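Local coordinates for siderophore periplasmic binding protein (Thermobifida fusca, PDB 5DH0) that probably binds iron-loaded fuscachelin-type siderophores outside the cell membrane and delivers them to an uptake system, at residues I66-T71 and Y84-S89; V111-H116 and D136-G141; A184-A189 and A244-Y249. All coordinates share one frame; numbering follows the deposited sequence.

Contact 1 of 3, residues I66-T71 and Y84-S89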
loop_
_atom_site.group_PDB
_atom_site.type_symbol
_atom_site.label_atom_id
_atom_site.label_comp_id
_atom_site.label_asym_id
_atom_site.label_seq_id
_atom_site.Cartn_x
_atom_site.Cartn_y
_atom_site.Cartn_z
ATOM N N ILE A 66 34.271 -17.690 -14.301
ATOM C CA ILE A 66 33.936 -16.356 -14.753
ATOM C C ILE A 66 34.553 -15.379 -13.765
ATOM O O ILE A 66 34.607 -15.661 -12.557
ATOM C CB ILE A 66 32.408 -16.131 -14.851
ATOM C CG1 ILE A 66 32.110 -14.674 -15.235
ATOM C CG2 ILE A 66 31.731 -16.468 -13.534
ATOM C CD1 ILE A 66 30.663 -14.378 -15.495
ATOM N N GLU A 67 35.060 -14.267 -14.296
ATOM C CA GLU A 67 35.594 -13.165 -13.503
ATOM C C GLU A 67 34.785 -12.995 -12.213
ATOM O O GLU A 67 33.589 -12.705 -12.254
ATOM C CB GLU A 67 35.580 -11.875 -14.339
ATOM C CG GLU A 67 36.156 -10.668 -13.649
ATOM C CD GLU A 67 37.674 -10.602 -13.761
ATOM O OE1 GLU A 67 38.363 -11.186 -12.891
ATOM O OE2 GLU A 67 38.176 -9.983 -14.728
ATOM N N PRO A 68 35.417 -13.256 -11.063
ATOM C CA PRO A 68 34.639 -13.190 -9.822
ATOM C C PRO A 68 34.297 -11.764 -9.402
ATOM O O PRO A 68 35.059 -10.829 -9.610
ATOM C CB PRO A 68 35.547 -13.874 -8.785
ATOM C CG PRO A 68 36.885 -13.968 -9.407
ATOM C CD PRO A 68 36.722 -13.910 -10.887
ATOM N N VAL A 69 33.117 -11.631 -8.818
ATOM C CA VAL A 69 32.568 -10.373 -8.375
ATOM C C VAL A 69 32.501 -10.415 -6.855
ATOM O O VAL A 69 31.706 -11.169 -6.302
ATOM C CB VAL A 69 31.166 -10.153 -8.988
ATOM C CG1 VAL A 69 30.507 -8.891 -8.444
ATOM C CG2 VAL A 69 31.253 -10.137 -10.515
ATOM N N ALA A 70 33.328 -9.620 -6.182
ATOM C CA ALA A 70 33.470 -9.681 -4.723
ATOM C C ALA A 70 32.160 -9.590 -3.949
ATOM O O ALA A 70 31.983 -10.267 -2.931
ATOM C CB ALA A 70 34.393 -8.595 -4.251
ATOM N N THR A 71 31.248 -8.753 -4.428
ATOM C CA THR A 71 29.974 -8.534 -3.748
ATOM C C THR A 71 29.117 -9.810 -3.601
ATOM O O THR A 71 28.332 -9.907 -2.670
ATOM C CB THR A 71 29.163 -7.428 -4.468
ATOM O OG1 THR A 71 29.164 -7.666 -5.883
ATOM C CG2 THR A 71 29.785 -6.055 -4.210
ATOM N N TYR A 84 42.054 -18.533 -9.412
ATOM C CA TYR A 84 41.674 -19.405 -10.521
ATOM C C TYR A 84 41.783 -18.686 -11.864
ATOM O O TYR A 84 41.633 -17.476 -11.926
ATOM C CB TYR A 84 40.246 -19.913 -10.317
ATOM C CG TYR A 84 40.060 -20.694 -9.043
ATOM C CD1 TYR A 84 41.059 -21.535 -8.574
ATOM C CD2 TYR A 84 38.887 -20.582 -8.299
ATOM C CE1 TYR A 84 40.895 -22.248 -7.399
ATOM C CE2 TYR A 84 38.709 -21.291 -7.117
ATOM C CZ TYR A 84 39.718 -22.126 -6.673
ATOM O OH TYR A 84 39.561 -22.839 -5.512
ATOM N N PRO A 85 42.041 -19.432 -12.947
ATOM C CA PRO A 85 42.054 -18.793 -14.266
ATOM C C PRO A 85 40.677 -18.243 -14.660
ATOM O O PRO A 85 39.660 -18.902 -14.411
ATOM C CB PRO A 85 42.477 -19.931 -15.204
ATOM C CG PRO A 85 43.121 -20.953 -14.312
ATOM C CD PRO A 85 42.384 -20.862 -13.021
ATOM N N VAL A 86 40.658 -17.049 -15.252
ATOM C CA VAL A 86 39.429 -16.409 -15.708
ATOM C C VAL A 86 39.136 -16.808 -17.142
ATOM O O VAL A 86 40.020 -16.738 -17.995
ATOM C CB VAL A 86 39.524 -14.876 -15.604
ATOM C CG1 VAL A 86 38.364 -14.212 -16.323
ATOM C CG2 VAL A 86 39.556 -14.457 -14.155
ATOM N N VAL A 87 37.898 -17.225 -17.411
ATOM C CA VAL A 87 37.556 -17.799 -18.709
ATOM C C VAL A 87 36.345 -17.113 -19.343
ATOM O O VAL A 87 35.977 -17.375 -20.507
ATOM C CB VAL A 87 37.282 -19.312 -18.575
ATOM C CG1 VAL A 87 38.523 -20.031 -18.091
ATOM C CG2 VAL A 87 36.138 -19.556 -17.604
ATOM N N GLN A 88 35.720 -16.234 -18.570
ATOM C CA GLN A 88 34.569 -15.488 -19.051
ATOM C C GLN A 88 34.611 -14.141 -18.350
ATOM O O GLN A 88 35.030 -14.057 -17.197
ATOM C CB GLN A 88 33.263 -16.256 -18.782
ATOM C CG GLN A 88 31.971 -15.515 -19.129
ATOM C CD GLN A 88 30.710 -16.375 -18.966
ATOM O OE1 GLN A 88 30.503 -17.021 -17.933
ATOM N NE2 GLN A 88 29.852 -16.362 -19.983
ATOM N N SER A 89 34.227 -13.086 -19.055
ATOM C CA SER A 89 34.261 -11.748 -18.477
ATOM C C SER A 89 32.905 -11.323 -17.920
ATOM O O SER A 89 31.889 -11.970 -18.173
ATOM C CB SER A 89 34.723 -10.735 -19.525
ATOM O OG SER A 89 33.699 -10.523 -20.485
#
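I66 and Q88 run obliquely across each other, each an extended chain leaning on the other along its length. In both, CG is set anti to the backbone N (CG1 for I66, chi1 176°; CG for Q88, chi1 175°), and the next torsion is also near 180°, which carries the two ends out on the same face. I66 CD1 therefore arrives beside the amide, 3.6 Å from Q88 OE1, while the methylene CG1 of I66 lies 3.6 Å from the backbone Q88 O. The amide is fixed from elsewhere: Q88 OE1 accepts from E49 N and Q88 NE2 donates to L92 O, so the methyl meets a group whose rotation is already set.

One hydrogen bond crosses the two segments, E67 N to Q88 O, 2.9 Å long and straight at 177°. The same oxygen also receives a CA-H contact from I66, with I66 CA 3.5 Å from Q88 O. The pairing belongs to a parallel sheet in which strand 86-88 is outermost and strand 64-66 its neighbour; helix 75-81 connects the two, a beta-alpha-beta crossover.

V86 and E67 also pass at a slant: V86 CG1 sits over the E67 backbone, 3.9 Å from E67 N, and V86 CG2 reaches E67 OE1 at 3.7 Å because the glutamate chain bends at chi2. The same CG2 makes a looser apolar contact with P68 CD, at 4.4 Å. P68 also rests on F78 and L81 of helix 75-81, whereas V87 packs on A98 and I99 of helix 96-102.

Contact 2 of 3, residues V111-H116 and D136-G141; sequences VRVESH and DFDGAG
H116 and D136 are joined at their side chains: H116 ND1 donates to D136 OD2 over 3.1 Å. The oxygen is approached on its syn side, yet the donor stands 28° out of the carboxylate plane, and the N-H...O angle of 146° marks a bent bond. The other oxygen, OD1, lies against a hydrocarbon, 3.5 Å from V111 CG1, as the V111 and D136 side chains point the same way from paired strand positions. With a leucine in place of D136, H116 ND1 would probably lose its acceptor and the ring would be freer to turn.

The backbone bonds follow the parallel-strand pattern, with F137 serving twice. Its N donates to V111 O at 3.0 Å, and its O accepts from V113 N at 2.9 Å. V111 O has a further, weaker partner in the CA-H of D136. R112 O accepts instead from S115 N, at 2.8 Å, as the chain turns.

F137 CG sits between its backbone N and carbonyl carbon (chi1 65°), a torsion that turns the ring back against R112. R112 CA stands over one face in a CH-pi contact, 4.3 Å from the ring centroid, and R112 CG comes to 3.6 Å from F137 CZ. The guanidinium continues past the ring to a salt bridge between R112 NH1 and E49.

The contact closes the beta-alpha-beta unit of strand 106-112, helix 116-126 and strand 132-137; F50 meets the F137 ring edge-to-face, and L144 and M147 of helix 142-154 also pack on it.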
loop_
_atom_site.group_PDB
_atom_site.type_symbol
_atom_site.label_atom_id
_atom_site.label_comp_id
_atom_site.label_asym_id
_atom_site.label_seq_id
_atom_site.Cartn_x
_atom_site.Cartn_y
_atom_site.Cartn_z
ATOM N N VAL A 111 21.898 -20.127 -18.181
ATOM C CA VAL A 111 21.621 -19.293 -19.349
ATOM C C VAL A 111 20.251 -18.632 -19.232
ATOM O O VAL A 111 19.247 -19.324 -19.077
ATOM C CB VAL A 111 21.645 -20.112 -20.666
ATOM C CG1 VAL A 111 21.214 -19.250 -21.835
ATOM C CG2 VAL A 111 23.013 -20.681 -20.927
ATOM N N ARG A 112 20.200 -17.304 -19.311
ATOM C CA ARG A 112 18.902 -16.631 -19.406
ATOM C C ARG A 112 18.116 -17.179 -20.608
ATOM O O ARG A 112 18.638 -17.242 -21.724
ATOM C CB ARG A 112 19.086 -15.119 -19.510
ATOM C CG ARG A 112 19.536 -14.484 -18.198
ATOM C CD ARG A 112 20.096 -13.094 -18.401
ATOM N NE ARG A 112 20.668 -12.573 -17.165
ATOM C CZ ARG A 112 21.912 -12.816 -16.774
ATOM N NH1 ARG A 112 22.706 -13.573 -17.516
ATOM N NH2 ARG A 112 22.359 -12.314 -15.637
ATOM N N VAL A 113 16.873 -17.594 -20.378
ATOM C CA VAL A 113 16.103 -18.286 -21.411
ATOM C C VAL A 113 15.948 -17.456 -22.698
ATOM O O VAL A 113 15.789 -18.018 -23.780
ATOM C CB VAL A 113 14.706 -18.703 -20.867
ATOM C CG1 VAL A 113 13.814 -17.494 -20.647
ATOM C CG2 VAL A 113 14.036 -19.743 -21.777
ATOM N N GLU A 114 16.043 -16.132 -22.594
ATOM C CA GLU A 114 15.956 -15.273 -23.776
ATOM C C GLU A 114 17.148 -15.471 -24.715
ATOM O O GLU A 114 17.051 -15.209 -25.913
ATOM C CB GLU A 114 15.852 -13.794 -23.368
ATOM C CG GLU A 114 17.101 -13.230 -22.706
ATOM C CD GLU A 114 16.869 -12.842 -21.249
ATOM O OE1 GLU A 114 16.156 -13.599 -20.537
ATOM O OE2 GLU A 114 17.412 -11.794 -20.820
ATOM N N SER A 115 18.270 -15.944 -24.176
ATOM C CA SER A 115 19.497 -16.059 -24.958
ATOM C C SER A 115 19.720 -17.473 -25.491
ATOM O O SER A 115 20.823 -17.817 -25.903
ATOM C CB SER A 115 20.701 -15.643 -24.115
ATOM O OG SER A 115 20.623 -14.277 -23.763
ATOM N N HIS A 116 18.671 -18.285 -25.481
ATOM C CA HIS A 116 18.796 -19.697 -25.826
ATOM C C HIS A 116 19.390 -19.962 -27.210
ATOM O O HIS A 116 20.209 -20.873 -27.370
ATOM C CB HIS A 116 17.439 -20.382 -25.740
ATOM C CG HIS A 116 17.465 -21.804 -26.194
ATOM N ND1 HIS A 116 17.780 -22.848 -25.351
ATOM C CD2 HIS A 116 17.238 -22.357 -27.409
ATOM C CE1 HIS A 116 17.725 -23.985 -26.022
ATOM N NE2 HIS A 116 17.400 -23.715 -27.273
ATOM N N ASP A 136 18.665 -23.294 -18.915
ATOM C CA ASP A 136 17.909 -22.067 -19.090
ATOM C C ASP A 136 17.106 -21.752 -17.842
ATOM O O ASP A 136 16.604 -22.645 -17.164
ATOM C CB ASP A 136 16.962 -22.162 -20.286
ATOM C CG ASP A 136 17.692 -22.318 -21.603
ATOM O OD1 ASP A 136 18.420 -21.384 -21.995
ATOM O OD2 ASP A 136 17.525 -23.368 -22.257
ATOM N N PHE A 137 16.993 -20.472 -17.536
ATOM C CA PHE A 137 16.115 -20.052 -16.462
ATOM C C PHE A 137 15.419 -18.781 -16.885
ATOM O O PHE A 137 15.946 -17.999 -17.672
ATOM C CB PHE A 137 16.883 -19.833 -15.159
ATOM C CG PHE A 137 17.877 -18.703 -15.219
ATOM C CD1 PHE A 137 17.539 -17.436 -14.760
ATOM C CD2 PHE A 137 19.156 -18.910 -15.730
ATOM C CE1 PHE A 137 18.457 -16.394 -14.818
ATOM C CE2 PHE A 137 20.075 -17.869 -15.789
ATOM C CZ PHE A 137 19.722 -16.608 -15.331
ATOM N N ASP A 138 14.218 -18.591 -16.370
ATOM C CA ASP A 138 13.484 -17.381 -16.651
ATOM C C ASP A 138 13.423 -16.518 -15.387
ATOM O O ASP A 138 13.465 -17.029 -14.273
ATOM C CB ASP A 138 12.082 -17.719 -17.153
ATOM C CG ASP A 138 11.287 -16.490 -17.505
ATOM O OD1 ASP A 138 11.765 -15.697 -18.348
ATOM O OD2 ASP A 138 10.202 -16.294 -16.913
ATOM N N GLY A 139 13.328 -15.212 -15.562
ATOM C CA GLY A 139 13.121 -14.322 -14.444
ATOM C C GLY A 139 14.353 -14.015 -13.615
ATOM O O GLY A 139 15.509 -14.210 -14.026
ATOM N N ALA A 140 14.075 -13.508 -12.425
ATOM C CA ALA A 140 15.077 -13.232 -11.417
ATOM C C ALA A 140 14.534 -13.692 -10.063
ATOM O O ALA A 140 14.954 -13.201 -9.017
ATOM C CB ALA A 140 15.421 -11.745 -11.397
ATOM N N GLY A 141 13.582 -14.626 -10.101
ATOM C CA GLY A 141 12.935 -15.136 -8.900
ATOM C C GLY A 141 13.307 -16.577 -8.615
ATOM O O GLY A 141 14.491 -16.922 -8.594
#

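Contact 3 of 3, residues A184-A189 and A244-Y249; sequences ADTTFA and ADVIFY
F188 and F248 lie side by side on one face of the sheet, with F188 CD2 meeting the edge of the F248 ring, 3.7 Å from F248 CE2. V246 fills the angle beside them: CG1, anti to its backbone N (chi1 174°), fits 3.8 Å from F188 CD2, and its other methyl, CG2, meets T186 CG2 at 3.6 Å. V305 and L306 of helix 292-307 cover this face. On the reverse, the small A189 CB leaves room for A244 CB, 4.0 Å away, and I247 CG1 brushes the same methyl.

Strands 187-189 and 246-249 are parallel neighbours, their axes only 19° apart, in the mixed sheet of this lobe. F248 N donates almost straight to A189 O over 2.8 Å. At the entry to the pair, T187 O takes two donors, D245 N and V246 N, and D245 turns its carboxylate back so that OD2 accepts from T187 N at 2.8 Å, from above the carboxylate plane. The carboxylate probably stands in for the carbonyl a regular parallel ladder would offer: apolar surfaces set the packing on both faces, while the aspartate satisfies the N-H of buried T187.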
loop_
_atom_site.group_PDB
_atom_site.type_symbol
_atom_site.label_atom_id
_atom_site.label_comp_id
_atom_site.label_asym_id
_atom_site.label_seq_id
_atom_site.Cartn_x
_atom_site.Cartn_y
_atom_site.Cartn_z
ATOM N N ALA A 184 0.918 -9.527 8.344
ATOM C CA ALA A 184 -0.339 -8.903 7.965
ATOM C C ALA A 184 -0.304 -7.371 8.139
ATOM O O ALA A 184 -0.948 -6.645 7.385
ATOM C CB ALA A 184 -1.480 -9.511 8.769
ATOM N N ASP A 185 0.458 -6.875 9.111
ATOM C CA ASP A 185 0.446 -5.439 9.417
ATOM C C ASP A 185 1.648 -4.634 8.919
ATOM O O ASP A 185 1.590 -3.408 8.886
ATOM C CB ASP A 185 0.330 -5.232 10.925
ATOM C CG ASP A 185 -1.067 -5.474 11.432
ATOM O OD1 ASP A 185 -1.962 -4.647 11.121
ATOM O OD2 ASP A 185 -1.267 -6.499 12.129
ATOM N N THR A 186 2.728 -5.320 8.550
ATOM C CA THR A 186 3.978 -4.655 8.191
ATOM C C THR A 186 4.183 -4.532 6.679
ATOM O O THR A 186 4.136 -5.519 5.946
ATOM C CB THR A 186 5.204 -5.404 8.781
ATOM O OG1 THR A 186 4.977 -5.699 10.167
ATOM C CG2 THR A 186 6.495 -4.570 8.616
ATOM N N THR A 187 4.418 -3.313 6.220
ATOM C CA THR A 187 4.799 -3.086 4.836
ATOM C C THR A 187 6.322 -3.034 4.713
ATOM O O THR A 187 6.976 -2.248 5.401
ATOM C CB THR A 187 4.187 -1.793 4.310
ATOM O OG1 THR A 187 2.761 -1.875 4.423
ATOM C CG2 THR A 187 4.569 -1.568 2.848
ATOM N N PHE A 188 6.873 -3.891 3.853
ATOM C CA PHE A 188 8.314 -3.955 3.597
ATOM C C PHE A 188 8.735 -3.241 2.321
ATOM O O PHE A 188 7.922 -3.004 1.421
ATOM C CB PHE A 188 8.774 -5.408 3.508
ATOM C CG PHE A 188 8.730 -6.123 4.804
ATOM C CD1 PHE A 188 7.544 -6.673 5.268
ATOM C CD2 PHE A 188 9.871 -6.240 5.578
ATOM C CE1 PHE A 188 7.507 -7.322 6.480
ATOM C CE2 PHE A 188 9.833 -6.891 6.787
ATOM C CZ PHE A 188 8.648 -7.434 7.239
ATOM N N ALA A 189 10.021 -2.916 2.239
ATOM C CA ALA A 189 10.602 -2.414 0.997
ATOM C C ALA A 189 12.045 -2.859 0.914
ATOM O O ALA A 189 12.766 -2.827 1.914
ATOM C CB ALA A 189 10.504 -0.919 0.916
ATOM N N ALA A 244 6.312 2.416 3.813
ATOM C CA ALA A 244 7.077 1.289 4.341
ATOM C C ALA A 244 7.285 1.401 5.860
ATOM O O ALA A 244 7.677 2.446 6.373
ATOM C CB ALA A 244 8.418 1.192 3.630
ATOM N N ASP A 245 7.026 0.317 6.574
ATOM C CA ASP A 245 7.288 0.268 8.006
ATOM C C ASP A 245 8.720 -0.187 8.254
ATOM O O ASP A 245 9.343 0.172 9.242
ATOM C CB ASP A 245 6.309 -0.695 8.701
ATOM C CG ASP A 245 4.847 -0.351 8.432
ATOM O OD1 ASP A 245 4.486 0.846 8.463
ATOM O OD2 ASP A 245 4.052 -1.285 8.176
ATOM N N VAL A 246 9.211 -1.018 7.343
ATOM C CA VAL A 246 10.525 -1.635 7.416
ATOM C C VAL A 246 11.207 -1.533 6.057
ATOM O O VAL A 246 10.620 -1.863 5.019
ATOM C CB VAL A 246 10.450 -3.116 7.816
ATOM C CG1 VAL A 246 11.841 -3.761 7.744
ATOM C CG2 VAL A 246 9.846 -3.263 9.198
ATOM N N ILE A 247 12.449 -1.070 6.069
ATOM C CA ILE A 247 13.202 -0.932 4.848
ATOM C C ILE A 247 14.461 -1.775 4.925
ATOM O O ILE A 247 15.235 -1.652 5.868
ATOM C CB ILE A 247 13.564 0.533 4.587
ATOM C CG1 ILE A 247 12.302 1.343 4.297
ATOM C CG2 ILE A 247 14.534 0.646 3.427
ATOM C CD1 ILE A 247 12.609 2.819 3.946
ATOM N N PHE A 248 14.636 -2.649 3.939
ATOM C CA PHE A 248 15.889 -3.370 3.732
ATOM C C PHE A 248 16.719 -2.691 2.638
ATOM O O PHE A 248 16.170 -2.212 1.632
ATOM C CB PHE A 248 15.624 -4.814 3.314
ATOM C CG PHE A 248 15.200 -5.716 4.428
ATOM C CD1 PHE A 248 16.131 -6.205 5.338
ATOM C CD2 PHE A 248 13.876 -6.121 4.537
ATOM C CE1 PHE A 248 15.734 -7.065 6.366
ATOM C CE2 PHE A 248 13.472 -6.982 5.551
ATOM C CZ PHE A 248 14.399 -7.452 6.467
ATOM N N TYR A 249 18.034 -2.662 2.817
ATOM C CA TYR A 249 18.928 -2.235 1.741
ATOM C C TYR A 249 19.920 -3.359 1.442
ATOM O O TYR A 249 20.485 -3.966 2.339
ATOM C CB TYR A 249 19.661 -0.906 2.093
ATOM C CG TYR A 249 20.473 -0.921 3.385
ATOM C CD1 TYR A 249 19.909 -0.535 4.602
ATOM C CD2 TYR A 249 21.799 -1.318 3.393
ATOM C CE1 TYR A 249 20.648 -0.559 5.780
ATOM C CE2 TYR A 249 22.528 -1.338 4.563
ATOM C CZ TYR A 249 21.952 -0.960 5.746
ATOM O OH TYR A 249 22.697 -0.991 6.892
#

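In the fold
Contacts 1 and 2 belong to one five-stranded parallel sheet, at its two outermost strands, 86-88 and 132-137; their centres are 20 Å apart and their nearest atoms about 8 Å. E49, which follows the central strand 45-47, spans that interval, its N bonding to contact 1 and its carboxylate to contact 2. Contact 3 lies in the separate mixed sheet, its centre 35 Å from contact 1 and 29 Å from contact 2. In this family two such lobes typically flank a cleft for the ferric siderophore, joined by a long helix. Contact 3, mostly buried, is consistent with a lobe interior, whereas the other two are partly buried.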